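Local atomic coordinates of peroxinectin A (Dictyostelium discoideum, PDB entry 6ERC), a protein that is a secreted haem peroxidase that uses hydrogen peroxide to oxidise phenolic donors and also has iodide and thiocyanate peroxidase activity. Residues Asn73-Phe78 against Lys264-Glu269; Phe78-Met83 against Thr299-Gly304; Gly276-Tyr281 against Ile457-Phe462. All coordinates share one frame; numbering follows the deposited sequence.

Overall arrangement
Helix 70-80 is the common thread of contacts 1 and 2. It carries Asn73, Gly76 and Gln77 along the haem and leads into His81, the predicted proton acceptor. In contact 1 it rests on helix 247-275, and in contact 2 its end meets the chain leaving helix 294-300 beside the haem; their centres are about 10 Å apart. Contact 3 lies further out, its centre about 17 Å from the chain's, and ties the loop after helix 247-275 to helix 452-467. Phe462 is one of the residues joining it to the rest: its ring packs on Leu79 and Met83 of contact 2, and its O probably accepts a hydrogen bond from Tyr267 OH of contact 1, 2.6 Å away.

Contact 1 (Asn73-Phe78 against Lys264-Glu269); sequences NMWGQF and KITYDE. With HEM (protoporphyrin IX containing Fe), chain F.
Thr266 OG1 meets two partners: it is hydrogen-bonded to the carbonyl O of Ile262, one turn earlier in its own helix, and more weakly receives the indole N-H of Trp75. The weak bond measures 3.3 Å from Trp75 NE1 to Thr266 OG1 with 156° at the hydrogen, and OG1 lies at the ring edge and in its plane. Trp75 gets there by holding CG anti to the backbone N (chi1 -172°), which sends the indole out across the gap between helices 70-80 and 247-275. Ile265 then covers one face of that ring. Its CG2 branch makes a CH-pi contact 3.9 Å from the centroid of the six-membered ring of Trp75, and passes 3.6 Å from Trp75 CE2. Over the other face, displaced toward the rim, comes Phe78 CD2. The far side of helix 70-80 runs along the haem, where Gly76 CA comes within 3.8 Å of the vinyl carbon CBC and the extended Gln77 lays its amide against the macrocycle. Packing on both faces probably limits the rotation of the indole, and its N-H finds a partner, though a weak one, in a buried hydroxyl.

Contact 2 (Phe78-Met83 against Thr299-Gly304); sequences FLIHNM and TAFRFG. With NA (sodium ion), chain K; HEM (protoporphyrin IX containing Fe), chain F.
The haem pocket of the animal peroxidase fold is built here from two sides: Ile80 comes from the end of helix 70-80, just before the predicted proton acceptor His81, and Phe301 from the turn after helix 294-300. Their side chains slide past each other in opposite directions, with Ile80 CB 3.9 Å from Phe301 CE2. Leu79 CD2 adds a looser touch, 4.3 Å from Phe301 CZ. Ile80 keeps CG1 anti to the backbone N (chi1 -174°), which turns that branch to the porphyrin and leaves CG1 3.5 Å from the haem methyl CMD. The same methyl lies in the plane of the Phe301 ring, at its edge, so both hydrophobic side chains close on one corner of the macrocycle. Next along, Arg302 bends at chi2 and brings a face of its guanidinium over the haem meso carbon CHA. Its NH2 makes a weak hydrogen bond of 3.0 Å to the propionate oxygen O1A of the haem; NH1 also bonds O1A, though at a modelled length too short to trust. Thr297 O accepts a hydrogen bond from Arg302 NE, and Asn383 OD1 bonds NH1. Beyond His81, Asn82 ND2 reaches back to Phe78 O at 3.0 Å, with the donor tilted 32° out of the carbonyl plane. The backbone O of Asn82 binds the sodium ion at 2.4 Å, in a site completed by Gly147, Tyr149, Asp151 and Asn153. Across the two segments the touch is wholly apolar, while the polar work is done at its flanks: a cation meets the propionate on one side, which probably favours its ionised form, and on the other a sodium ion binds the backbone O of the residue after His81, which probably helps to hold that turn.

Contact 3 (Gly276-Tyr281 against Ile457-Phe462); sequences GSFPSY and IIYEQF
Phe278 and Tyr459 both hold CG anti to the backbone N (chi1 -158° and -178°), and this swings two side chains that start out alongside the gap into one another. Their rings meet at a slant, planes 48° apart and centroids 5.3 Å from each other. The nearest atoms are Phe278 CE1 and Tyr459 CD2, at 4.0 Å. Pro279 approaches the tyrosine from the opposite direction: its CG sits 3.3 Å from Tyr459 OH, and its CD 3.8 Å from Tyr459 CE2. That same CD also covers a face of the preceding Phe278 ring, so proline, phenylalanine and tyrosine form one compact group. Further along the helix, Phe278 CZ comes 4.2 Å from Phe462 CB, whereas the Phe462 ring turns inward and meets Phe296 edge-to-face. Four residues past the helical segment, Arg466 NH2 is hydrogen-bonded to Pro279 O; the ring of Tyr267 also meets that of Phe278. Gly276, with positive phi, is where the chain leaves helix 247-275 and starts this loop. What results is a partly buried loop-on-helix packing: in the peroxidase fold, whose regular structure is mainly helix, an irregular connection is laid against helix 452-467, and the inner side of that helix faces the haem-bearing core.

Contact 1 (Asn73-Phe78 against Lys264-Glu269)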
loop_
_atom_site.group_PDB
_atom_site.type_symbol
_atom_site.label_atom_id
_atom_site.label_comp_id
_atom_site.label_asym_id
_atom_site.label_seq_id
_atom_site.Cartn_x
_atom_site.Cartn_y
_atom_site.Cartn_z
ATOM N N ASN A 73 -8.363 4.912 3.184
ATOM C CA ASN A 73 -6.939 4.606 3.222
ATOM C C ASN A 73 -6.679 3.155 3.601
ATOM O O ASN A 73 -5.606 2.630 3.286
ATOM C CB ASN A 73 -6.204 5.564 4.176
ATOM C CG ASN A 73 -6.348 5.189 5.637
ATOM O OD1 ASN A 73 -5.830 4.164 6.087
ATOM N ND2 ASN A 73 -7.013 6.048 6.398
ATOM N N MET A 74 -7.640 2.491 4.244
ATOM C CA MET A 74 -7.521 1.051 4.446
ATOM C C MET A 74 -7.540 0.310 3.115
ATOM O O MET A 74 -6.821 -0.680 2.936
ATOM C CB MET A 74 -8.641 0.554 5.358
ATOM C CG MET A 74 -8.468 0.957 6.812
ATOM S SD MET A 74 -6.980 0.255 7.561
ATOM C CE MET A 74 -7.093 0.928 9.214
ATOM N N TRP A 75 -8.351 0.776 2.162
ATOM C CA TRP A 75 -8.324 0.170 0.835
ATOM C C TRP A 75 -7.044 0.531 0.097
ATOM O O TRP A 75 -6.475 -0.307 -0.613
ATOM C CB TRP A 75 -9.537 0.599 0.015
ATOM C CG TRP A 75 -9.624 -0.166 -1.263
ATOM C CD1 TRP A 75 -9.235 0.251 -2.502
ATOM C CD2 TRP A 75 -10.108 -1.502 -1.423
ATOM N NE1 TRP A 75 -9.457 -0.742 -3.427
ATOM C CE2 TRP A 75 -9.992 -1.829 -2.787
ATOM C CE3 TRP A 75 -10.634 -2.452 -0.544
ATOM C CZ2 TRP A 75 -10.384 -3.065 -3.293
ATOM C CZ3 TRP A 75 -11.023 -3.679 -1.049
ATOM C CH2 TRP A 75 -10.895 -3.975 -2.410
ATOM N N GLY A 76 -6.586 1.776 0.240
ATOM C CA GLY A 76 -5.324 2.163 -0.370
ATOM C C GLY A 76 -4.178 1.283 0.086
ATOM O O GLY A 76 -3.390 0.794 -0.725
ATOM N N GLN A 77 -4.076 1.064 1.398
ATOM C CA GLN A 77 -3.043 0.176 1.917
ATOM C C GLN A 77 -3.271 -1.253 1.443
ATOM O O GLN A 77 -2.315 -1.976 1.135
ATOM C CB GLN A 77 -3.017 0.241 3.443
ATOM C CG GLN A 77 -1.852 -0.497 4.076
ATOM C CD GLN A 77 -1.882 -0.431 5.588
ATOM O OE1 GLN A 77 -2.791 0.160 6.178
ATOM N NE2 GLN A 77 -0.885 -1.038 6.228
ATOM N N PHE A 78 -4.535 -1.675 1.379
ATOM C CA PHE A 78 -4.855 -2.989 0.834
ATOM C C PHE A 78 -4.519 -3.071 -0.648
ATOM O O PHE A 78 -4.101 -4.127 -1.132
ATOM C CB PHE A 78 -6.335 -3.295 1.064
ATOM C CG PHE A 78 -6.750 -4.660 0.606
ATOM C CD1 PHE A 78 -6.609 -5.755 1.441
ATOM C CD2 PHE A 78 -7.285 -4.849 -0.655
ATOM C CE1 PHE A 78 -6.990 -7.009 1.024
ATOM C CE2 PHE A 78 -7.665 -6.102 -1.076
ATOM C CZ PHE A 78 -7.520 -7.184 -0.233
ATOM N N LYS A 264 -12.617 -3.906 -9.566
ATOM C CA LYS A 264 -13.726 -2.993 -9.838
ATOM C C LYS A 264 -13.819 -1.899 -8.783
ATOM O O LYS A 264 -14.041 -0.728 -9.111
ATOM C CB LYS A 264 -15.042 -3.766 -9.918
ATOM C CG LYS A 264 -16.189 -2.953 -10.510
ATOM C CD LYS A 264 -17.517 -3.683 -10.391
ATOM C CE LYS A 264 -18.649 -2.908 -11.048
ATOM N NZ LYS A 264 -19.966 -3.577 -10.827
ATOM N N ILE A 265 -13.669 -2.263 -7.508
ATOM C CA ILE A 265 -13.701 -1.262 -6.444
ATOM C C ILE A 265 -12.583 -0.246 -6.639
ATOM O O ILE A 265 -12.755 0.950 -6.375
ATOM C CB ILE A 265 -13.613 -1.947 -5.065
ATOM C CG1 ILE A 265 -14.918 -2.690 -4.765
ATOM C CG2 ILE A 265 -13.318 -0.923 -3.965
ATOM C CD1 ILE A 265 -14.842 -3.612 -3.576
ATOM N N THR A 266 -11.422 -0.702 -7.108
ATOM C CA THR A 266 -10.297 0.204 -7.300
ATOM C C THR A 266 -10.606 1.244 -8.373
ATOM O O THR A 266 -10.419 2.446 -8.157
ATOM C CB THR A 266 -9.043 -0.593 -7.661
ATOM O OG1 THR A 266 -8.730 -1.499 -6.595
ATOM C CG2 THR A 266 -7.855 0.333 -7.898
ATOM N N TYR A 267 -11.087 0.802 -9.535
ATOM C CA TYR A 267 -11.220 1.684 -10.686
ATOM C C TYR A 267 -12.595 2.328 -10.816
ATOM O O TYR A 267 -12.741 3.270 -11.603
ATOM C CB TYR A 267 -10.905 0.920 -11.972
ATOM C CG TYR A 267 -9.428 0.680 -12.180
ATOM C CD1 TYR A 267 -8.714 -0.156 -11.331
ATOM C CD2 TYR A 267 -8.747 1.286 -13.225
ATOM C CE1 TYR A 267 -7.365 -0.376 -11.516
ATOM C CE2 TYR A 267 -7.397 1.068 -13.419
ATOM C CZ TYR A 267 -6.713 0.235 -12.562
ATOM O OH TYR A 267 -5.369 0.010 -12.750
ATOM N N ASP A 268 -13.601 1.850 -10.086
ATOM C CA ASP A 268 -14.911 2.488 -10.088
ATOM C C ASP A 268 -15.160 3.340 -8.853
ATOM O O ASP A 268 -15.942 4.294 -8.923
ATOM C CB ASP A 268 -16.025 1.438 -10.197
ATOM C CG ASP A 268 -16.174 0.883 -11.604
ATOM O OD1 ASP A 268 -15.401 1.288 -12.498
ATOM O OD2 ASP A 268 -17.077 0.045 -11.816
ATOM N N GLU A 269 -14.511 3.028 -7.733
ATOM C CA GLU A 269 -14.710 3.758 -6.488
ATOM C C GLU A 269 -13.447 4.447 -5.997
ATOM O O GLU A 269 -13.463 5.660 -5.764
ATOM C CB GLU A 269 -15.241 2.806 -5.403
ATOM C CG GLU A 269 -16.661 2.332 -5.643
ATOM C CD GLU A 269 -17.162 1.412 -4.546
ATOM O OE1 GLU A 269 -16.801 0.216 -4.556
ATOM O OE2 GLU A 269 -17.912 1.887 -3.667
HETATM C CHA HEM F . 5.178 1.113 2.728
HETATM C CHB HEM F . 3.296 1.073 7.182
HETATM C CHC HEM F . -0.829 2.969 5.435
HETATM C CHD HEM F . 1.159 3.227 1.025
HETATM C C1A HEM F . 5.044 0.999 4.090
HETATM C C2A HEM F . 6.091 0.632 5.012
HETATM C C3A HEM F . 5.580 0.620 6.246
HETATM C C4A HEM F . 4.184 0.977 6.141
HETATM C CMA HEM F . 6.321 0.282 7.559
HETATM C CAA HEM F . 7.541 0.329 4.601
HETATM C CBA HEM F . 8.401 1.452 5.162
HETATM C CGA HEM F . 9.678 1.565 4.371
HETATM O O1A HEM F . 9.613 1.877 3.154
HETATM O O2A HEM F . 10.766 1.355 4.962
HETATM C C1B HEM F . 2.017 1.562 7.082
HETATM C C2B HEM F . 1.083 1.661 8.177
HETATM C C3B HEM F . -0.061 2.180 7.701
HETATM C C4B HEM F . 0.118 2.429 6.285
HETATM C CMB HEM F . 1.434 1.212 9.610
HETATM C CAB HEM F . -1.380 2.504 8.442
HETATM C CBB HEM F . -1.533 2.360 9.762
HETATM C C1C HEM F . -0.657 3.217 4.090
HETATM C C2C HEM F . -1.635 3.800 3.188
HETATM C C3C HEM F . -1.078 3.868 1.959
HETATM C C4C HEM F . 0.261 3.330 2.065
HETATM C CMC HEM F . -3.034 4.234 3.675
HETATM C CAC HEM F . -1.602 4.385 0.594
HETATM C CBC HEM F . -2.816 4.888 0.360
HETATM C C1D HEM F . 2.399 2.639 1.095
HETATM C C2D HEM F . 3.280 2.386 -0.022
HETATM C C3D HEM F . 4.388 1.814 0.458
HETATM C C4D HEM F . 4.243 1.665 1.885
HETATM C CMD HEM F . 2.973 2.757 -1.487
HETATM C CAD HEM F . 5.618 1.334 -0.330
HETATM C CBD HEM F . 5.219 -0.014 -0.923
HETATM C CGD HEM F . 6.400 -0.952 -0.992
HETATM O O1D HEM F . 6.686 -1.626 0.031
HETATM O O2D HEM F . 7.056 -1.042 -2.060
HETATM N NA HEM F . 3.890 1.202 4.813
HETATM N NB HEM F . 1.399 2.038 5.942
HETATM N NC HEM F . 0.485 2.942 3.368
HETATM N ND HEM F . 3.018 2.185 2.242
HETATM FE FE HEM F . 2.197 2.061 4.057
#

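Contact 2 (Phe78-Met83 against Thr299-Gly304)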
loop_
_atom_site.group_PDB
_atom_site.type_symbol
_atom_site.label_atom_id
_atom_site.label_comp_id
_atom_site.label_asym_id
_atom_site.label_seq_id
_atom_site.Cartn_x
_atom_site.Cartn_y
_atom_site.Cartn_z
ATOM N N PHE A 78 -4.535 -1.675 1.379
ATOM C CA PHE A 78 -4.855 -2.989 0.834
ATOM C C PHE A 78 -4.519 -3.071 -0.648
ATOM O O PHE A 78 -4.101 -4.127 -1.132
ATOM C CB PHE A 78 -6.335 -3.295 1.064
ATOM C CG PHE A 78 -6.750 -4.660 0.606
ATOM C CD1 PHE A 78 -6.609 -5.755 1.441
ATOM C CD2 PHE A 78 -7.285 -4.849 -0.655
ATOM C CE1 PHE A 78 -6.990 -7.009 1.024
ATOM C CE2 PHE A 78 -7.665 -6.102 -1.076
ATOM C CZ PHE A 78 -7.520 -7.184 -0.233
ATOM N N LEU A 79 -4.682 -1.965 -1.377
ATOM C CA LEU A 79 -4.416 -1.967 -2.811
ATOM C C LEU A 79 -2.926 -2.102 -3.102
ATOM O O LEU A 79 -2.527 -2.872 -3.981
ATOM C CB LEU A 79 -4.975 -0.692 -3.441
ATOM C CG LEU A 79 -4.704 -0.472 -4.930
ATOM C CD1 LEU A 79 -5.117 -1.676 -5.763
ATOM C CD2 LEU A 79 -5.439 0.777 -5.401
ATOM N N ILE A 80 -2.082 -1.354 -2.383
ATOM C CA ILE A 80 -0.649 -1.409 -2.665
ATOM C C ILE A 80 -0.092 -2.788 -2.348
ATOM O O ILE A 80 0.833 -3.261 -3.019
ATOM C CB ILE A 80 0.114 -0.309 -1.896
ATOM C CG1 ILE A 80 1.585 -0.301 -2.317
ATOM C CG2 ILE A 80 0.004 -0.507 -0.393
ATOM C CD1 ILE A 80 1.808 0.217 -3.724
ATOM N N HIS A 81 -0.627 -3.453 -1.325
ATOM C CA HIS A 81 -0.189 -4.810 -1.026
ATOM C C HIS A 81 -0.558 -5.799 -2.126
ATOM O O HIS A 81 -0.114 -6.951 -2.072
ATOM C CB HIS A 81 -0.774 -5.262 0.313
ATOM C CG HIS A 81 -0.239 -4.507 1.489
ATOM N ND1 HIS A 81 -0.767 -4.627 2.757
ATOM C CD2 HIS A 81 0.780 -3.619 1.591
ATOM C CE1 HIS A 81 -0.099 -3.847 3.588
ATOM N NE2 HIS A 81 0.844 -3.223 2.905
ATOM N N ASN A 82 -1.354 -5.384 -3.111
ATOM C CA ASN A 82 -1.601 -6.177 -4.307
ATOM C C ASN A 82 -0.618 -5.880 -5.431
ATOM O O ASN A 82 -0.719 -6.500 -6.494
ATOM C CB ASN A 82 -3.025 -5.934 -4.826
ATOM C CG ASN A 82 -4.058 -6.809 -4.147
ATOM O OD1 ASN A 82 -4.261 -7.960 -4.534
ATOM N ND2 ASN A 82 -4.727 -6.262 -3.139
ATOM N N MET A 83 0.327 -4.963 -5.230
ATOM C CA MET A 83 1.090 -4.436 -6.358
ATOM C C MET A 83 2.597 -4.383 -6.137
ATOM O O MET A 83 3.348 -4.697 -7.061
ATOM C CB MET A 83 0.572 -3.030 -6.697
ATOM C CG MET A 83 -0.886 -2.996 -7.127
ATOM S SD MET A 83 -1.483 -1.337 -7.509
ATOM C CE MET A 83 -0.466 -0.928 -8.920
ATOM N N THR A 299 7.397 6.982 -3.921
ATOM C CA THR A 299 7.130 8.403 -3.704
ATOM C C THR A 299 5.640 8.718 -3.731
ATOM O O THR A 299 5.080 9.084 -2.696
ATOM C CB THR A 299 7.885 9.228 -4.749
ATOM O OG1 THR A 299 9.233 8.751 -4.858
ATOM C CG2 THR A 299 7.899 10.702 -4.358
ATOM N N ALA A 300 4.978 8.596 -4.882
ATOM C CA ALA A 300 3.633 9.142 -5.035
ATOM C C ALA A 300 2.637 8.459 -4.103
ATOM O O ALA A 300 1.954 9.118 -3.313
ATOM C CB ALA A 300 3.185 9.012 -6.491
ATOM N N PHE A 301 2.534 7.135 -4.185
ATOM C CA PHE A 301 1.467 6.431 -3.488
ATOM C C PHE A 301 1.722 6.265 -1.995
ATOM O O PHE A 301 0.880 5.680 -1.305
ATOM C CB PHE A 301 1.239 5.057 -4.119
ATOM C CG PHE A 301 -0.149 4.531 -3.922
ATOM C CD1 PHE A 301 -1.196 5.022 -4.678
ATOM C CD2 PHE A 301 -0.409 3.554 -2.978
ATOM C CE1 PHE A 301 -2.480 4.544 -4.499
ATOM C CE2 PHE A 301 -1.692 3.074 -2.795
ATOM C CZ PHE A 301 -2.727 3.569 -3.557
ATOM N N ARG A 302 2.844 6.755 -1.475
ATOM C CA ARG A 302 3.063 6.742 -0.034
ATOM C C ARG A 302 2.360 7.893 0.673
ATOM O O ARG A 302 2.536 8.055 1.886
ATOM C CB ARG A 302 4.562 6.778 0.276
ATOM C CG ARG A 302 5.308 5.551 -0.223
ATOM C CD ARG A 302 6.427 5.135 0.715
ATOM N NE ARG A 302 7.137 3.967 0.204
ATOM C CZ ARG A 302 8.090 3.317 0.865
ATOM N NH1 ARG A 302 8.457 3.716 2.076
ATOM N NH2 ARG A 302 8.677 2.264 0.311
ATOM N N PHE A 303 1.564 8.684 -0.049
ATOM C CA PHE A 303 0.801 9.758 0.572
ATOM C C PHE A 303 -0.103 9.258 1.689
ATOM O O PHE A 303 -0.486 10.045 2.562
ATOM C CB PHE A 303 -0.046 10.468 -0.487
ATOM C CG PHE A 303 -1.200 9.643 -1.003
ATOM C CD1 PHE A 303 -2.431 9.671 -0.364
ATOM C CD2 PHE A 303 -1.056 8.847 -2.126
ATOM C CE1 PHE A 303 -3.489 8.917 -0.831
ATOM C CE2 PHE A 303 -2.117 8.090 -2.599
ATOM C CZ PHE A 303 -3.333 8.128 -1.951
ATOM N N GLY A 304 -0.460 7.974 1.681
ATOM C CA GLY A 304 -1.414 7.472 2.654
ATOM C C GLY A 304 -0.947 7.611 4.087
ATOM O O GLY A 304 -1.764 7.689 5.006
HETATM NA NA NA K . -0.102 -8.726 -7.285
HETATM C CHA HEM F . 5.178 1.113 2.728
HETATM C CHB HEM F . 3.296 1.073 7.182
HETATM C CHC HEM F . -0.829 2.969 5.435
HETATM C CHD HEM F . 1.159 3.227 1.025
HETATM C C1A HEM F . 5.044 0.999 4.090
HETATM C C2A HEM F . 6.091 0.632 5.012
HETATM C C3A HEM F . 5.580 0.620 6.246
HETATM C C4A HEM F . 4.184 0.977 6.141
HETATM C CMA HEM F . 6.321 0.282 7.559
HETATM C CAA HEM F . 7.541 0.329 4.601
HETATM C CBA HEM F . 8.401 1.452 5.162
HETATM C CGA HEM F . 9.678 1.565 4.371
HETATM O O1A HEM F . 9.613 1.877 3.154
HETATM O O2A HEM F . 10.766 1.355 4.962
HETATM C C1B HEM F . 2.017 1.562 7.082
HETATM C C2B HEM F . 1.083 1.661 8.177
HETATM C C3B HEM F . -0.061 2.180 7.701
HETATM C C4B HEM F . 0.118 2.429 6.285
HETATM C CMB HEM F . 1.434 1.212 9.610
HETATM C CAB HEM F . -1.380 2.504 8.442
HETATM C CBB HEM F . -1.533 2.360 9.762
HETATM C C1C HEM F . -0.657 3.217 4.090
HETATM C C2C HEM F . -1.635 3.800 3.188
HETATM C C3C HEM F . -1.078 3.868 1.959
HETATM C C4C HEM F . 0.261 3.330 2.065
HETATM C CMC HEM F . -3.034 4.234 3.675
HETATM C CAC HEM F . -1.602 4.385 0.594
HETATM C CBC HEM F . -2.816 4.888 0.360
HETATM C C1D HEM F . 2.399 2.639 1.095
HETATM C C2D HEM F . 3.280 2.386 -0.022
HETATM C C3D HEM F . 4.388 1.814 0.458
HETATM C C4D HEM F . 4.243 1.665 1.885
HETATM C CMD HEM F . 2.973 2.757 -1.487
HETATM C CAD HEM F . 5.618 1.334 -0.330
HETATM C CBD HEM F . 5.219 -0.014 -0.923
HETATM C CGD HEM F . 6.400 -0.952 -0.992
HETATM O O1D HEM F . 6.686 -1.626 0.031
HETATM O O2D HEM F . 7.056 -1.042 -2.060
HETATM N NA HEM F . 3.890 1.202 4.813
HETATM N NB HEM F . 1.399 2.038 5.942
HETATM N NC HEM F . 0.485 2.942 3.368
HETATM N ND HEM F . 3.018 2.185 2.242
HETATM FE FE HEM F . 2.197 2.061 4.057
#

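Contact 3 (Gly276-Tyr281 against Ile457-Phe462)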
loop_
_atom_site.group_PDB
_atom_site.type_symbol
_atom_site.label_atom_id
_atom_site.label_comp_id
_atom_site.label_asym_id
_atom_site.label_seq_id
_atom_site.Cartn_x
_atom_site.Cartn_y
_atom_site.Cartn_z
ATOM N N GLY A 276 -10.552 12.220 -8.703
ATOM C CA GLY A 276 -11.752 12.899 -9.136
ATOM C C GLY A 276 -12.530 12.163 -10.210
ATOM O O GLY A 276 -13.758 12.268 -10.255
ATOM N N SER A 277 -11.842 11.432 -11.078
ATOM C CA SER A 277 -12.479 10.583 -12.075
ATOM C C SER A 277 -11.429 9.609 -12.596
ATOM O O SER A 277 -10.326 9.508 -12.047
ATOM C CB SER A 277 -13.088 11.420 -13.206
ATOM O OG SER A 277 -12.077 12.018 -13.996
ATOM N N PHE A 278 -11.774 8.885 -13.657
ATOM C CA PHE A 278 -10.813 8.031 -14.344
ATOM C C PHE A 278 -11.403 7.588 -15.677
ATOM O O PHE A 278 -12.582 7.217 -15.736
ATOM C CB PHE A 278 -10.444 6.818 -13.490
ATOM C CG PHE A 278 -9.125 6.199 -13.858
ATOM C CD1 PHE A 278 -7.936 6.789 -13.462
ATOM C CD2 PHE A 278 -9.075 5.035 -14.605
ATOM C CE1 PHE A 278 -6.718 6.225 -13.802
ATOM C CE2 PHE A 278 -7.859 4.467 -14.948
ATOM C CZ PHE A 278 -6.681 5.063 -14.546
ATOM N N PRO A 279 -10.632 7.609 -16.765
ATOM C CA PRO A 279 -11.193 7.231 -18.063
ATOM C C PRO A 279 -11.654 5.782 -18.078
ATOM O O PRO A 279 -11.250 4.955 -17.257
ATOM C CB PRO A 279 -10.029 7.458 -19.036
ATOM C CG PRO A 279 -8.816 7.345 -18.192
ATOM C CD PRO A 279 -9.199 7.935 -16.873
ATOM N N SER A 280 -12.517 5.483 -19.041
ATOM C CA SER A 280 -13.059 4.144 -19.185
ATOM C C SER A 280 -12.063 3.229 -19.889
ATOM O O SER A 280 -11.244 3.671 -20.699
ATOM C CB SER A 280 -14.375 4.199 -19.958
ATOM O OG SER A 280 -14.262 5.056 -21.081
ATOM N N TYR A 281 -12.142 1.940 -19.561
ATOM C CA TYR A 281 -11.252 0.939 -20.141
ATOM C C TYR A 281 -11.313 0.981 -21.662
ATOM O O TYR A 281 -12.383 1.155 -22.252
ATOM C CB TYR A 281 -11.644 -0.448 -19.624
ATOM C CG TYR A 281 -10.742 -1.589 -20.039
ATOM C CD1 TYR A 281 -9.389 -1.579 -19.737
ATOM C CD2 TYR A 281 -11.256 -2.699 -20.700
ATOM C CE1 TYR A 281 -8.565 -2.633 -20.102
ATOM C CE2 TYR A 281 -10.444 -3.755 -21.066
ATOM C CZ TYR A 281 -9.100 -3.718 -20.765
ATOM O OH TYR A 281 -8.286 -4.768 -21.130
ATOM N N ILE A 457 1.779 10.773 -11.340
ATOM C CA ILE A 457 2.439 9.483 -11.164
ATOM C C ILE A 457 1.409 8.388 -10.912
ATOM O O ILE A 457 1.521 7.275 -11.443
ATOM C CB ILE A 457 3.471 9.568 -10.025
ATOM C CG1 ILE A 457 4.540 10.617 -10.349
ATOM C CG2 ILE A 457 4.132 8.211 -9.790
ATOM C CD1 ILE A 457 5.360 11.051 -9.157
ATOM N N ILE A 458 0.391 8.680 -10.102
ATOM C CA ILE A 458 -0.628 7.681 -9.802
ATOM C C ILE A 458 -1.469 7.395 -11.041
ATOM O O ILE A 458 -1.734 6.236 -11.381
ATOM C CB ILE A 458 -1.498 8.142 -8.620
ATOM C CG1 ILE A 458 -0.652 8.226 -7.348
ATOM C CG2 ILE A 458 -2.663 7.181 -8.407
ATOM C CD1 ILE A 458 -1.326 8.959 -6.207
ATOM N N TYR A 459 -1.907 8.450 -11.732
ATOM C CA TYR A 459 -2.674 8.258 -12.957
ATOM C C TYR A 459 -1.908 7.392 -13.945
ATOM O O TYR A 459 -2.484 6.500 -14.581
ATOM C CB TYR A 459 -3.006 9.613 -13.583
ATOM C CG TYR A 459 -3.841 9.524 -14.842
ATOM C CD1 TYR A 459 -3.257 9.232 -16.069
ATOM C CD2 TYR A 459 -5.210 9.741 -14.805
ATOM C CE1 TYR A 459 -4.014 9.150 -17.220
ATOM C CE2 TYR A 459 -5.977 9.664 -15.954
ATOM C CZ TYR A 459 -5.374 9.368 -17.157
ATOM O OH TYR A 459 -6.134 9.288 -18.304
ATOM N N GLU A 460 -0.603 7.632 -14.078
ATOM C CA GLU A 460 0.185 6.926 -15.081
ATOM C C GLU A 460 0.330 5.450 -14.734
ATOM O O GLU A 460 0.339 4.595 -15.628
ATOM C CB GLU A 460 1.553 7.594 -15.220
ATOM C CG GLU A 460 2.334 7.181 -16.462
ATOM C CD GLU A 460 3.097 5.881 -16.285
ATOM O OE1 GLU A 460 3.350 5.484 -15.128
ATOM O OE2 GLU A 460 3.448 5.256 -17.308
ATOM N N GLN A 461 0.438 5.127 -13.444
ATOM C CA GLN A 461 0.611 3.736 -13.040
ATOM C C GLN A 461 -0.654 2.927 -13.303
ATOM O O GLN A 461 -0.620 1.902 -13.994
ATOM C CB GLN A 461 0.993 3.663 -11.560
ATOM C CG GLN A 461 1.184 2.245 -11.047
ATOM C CD GLN A 461 2.263 1.501 -11.799
ATOM O OE1 GLN A 461 3.449 1.800 -11.665
ATOM N NE2 GLN A 461 1.858 0.531 -12.606
ATOM N N PHE A 462 -1.785 3.370 -12.753
ATOM C CA PHE A 462 -2.999 2.567 -12.828
ATOM C C PHE A 462 -3.542 2.462 -14.247
ATOM O O PHE A 462 -4.308 1.537 -14.537
ATOM C CB PHE A 462 -4.057 3.134 -11.886
ATOM C CG PHE A 462 -3.799 2.818 -10.440
ATOM C CD1 PHE A 462 -3.843 1.510 -9.988
ATOM C CD2 PHE A 462 -3.506 3.823 -9.536
ATOM C CE1 PHE A 462 -3.602 1.212 -8.662
ATOM C CE2 PHE A 462 -3.267 3.529 -8.209
ATOM C CZ PHE A 462 -3.317 2.223 -7.771
#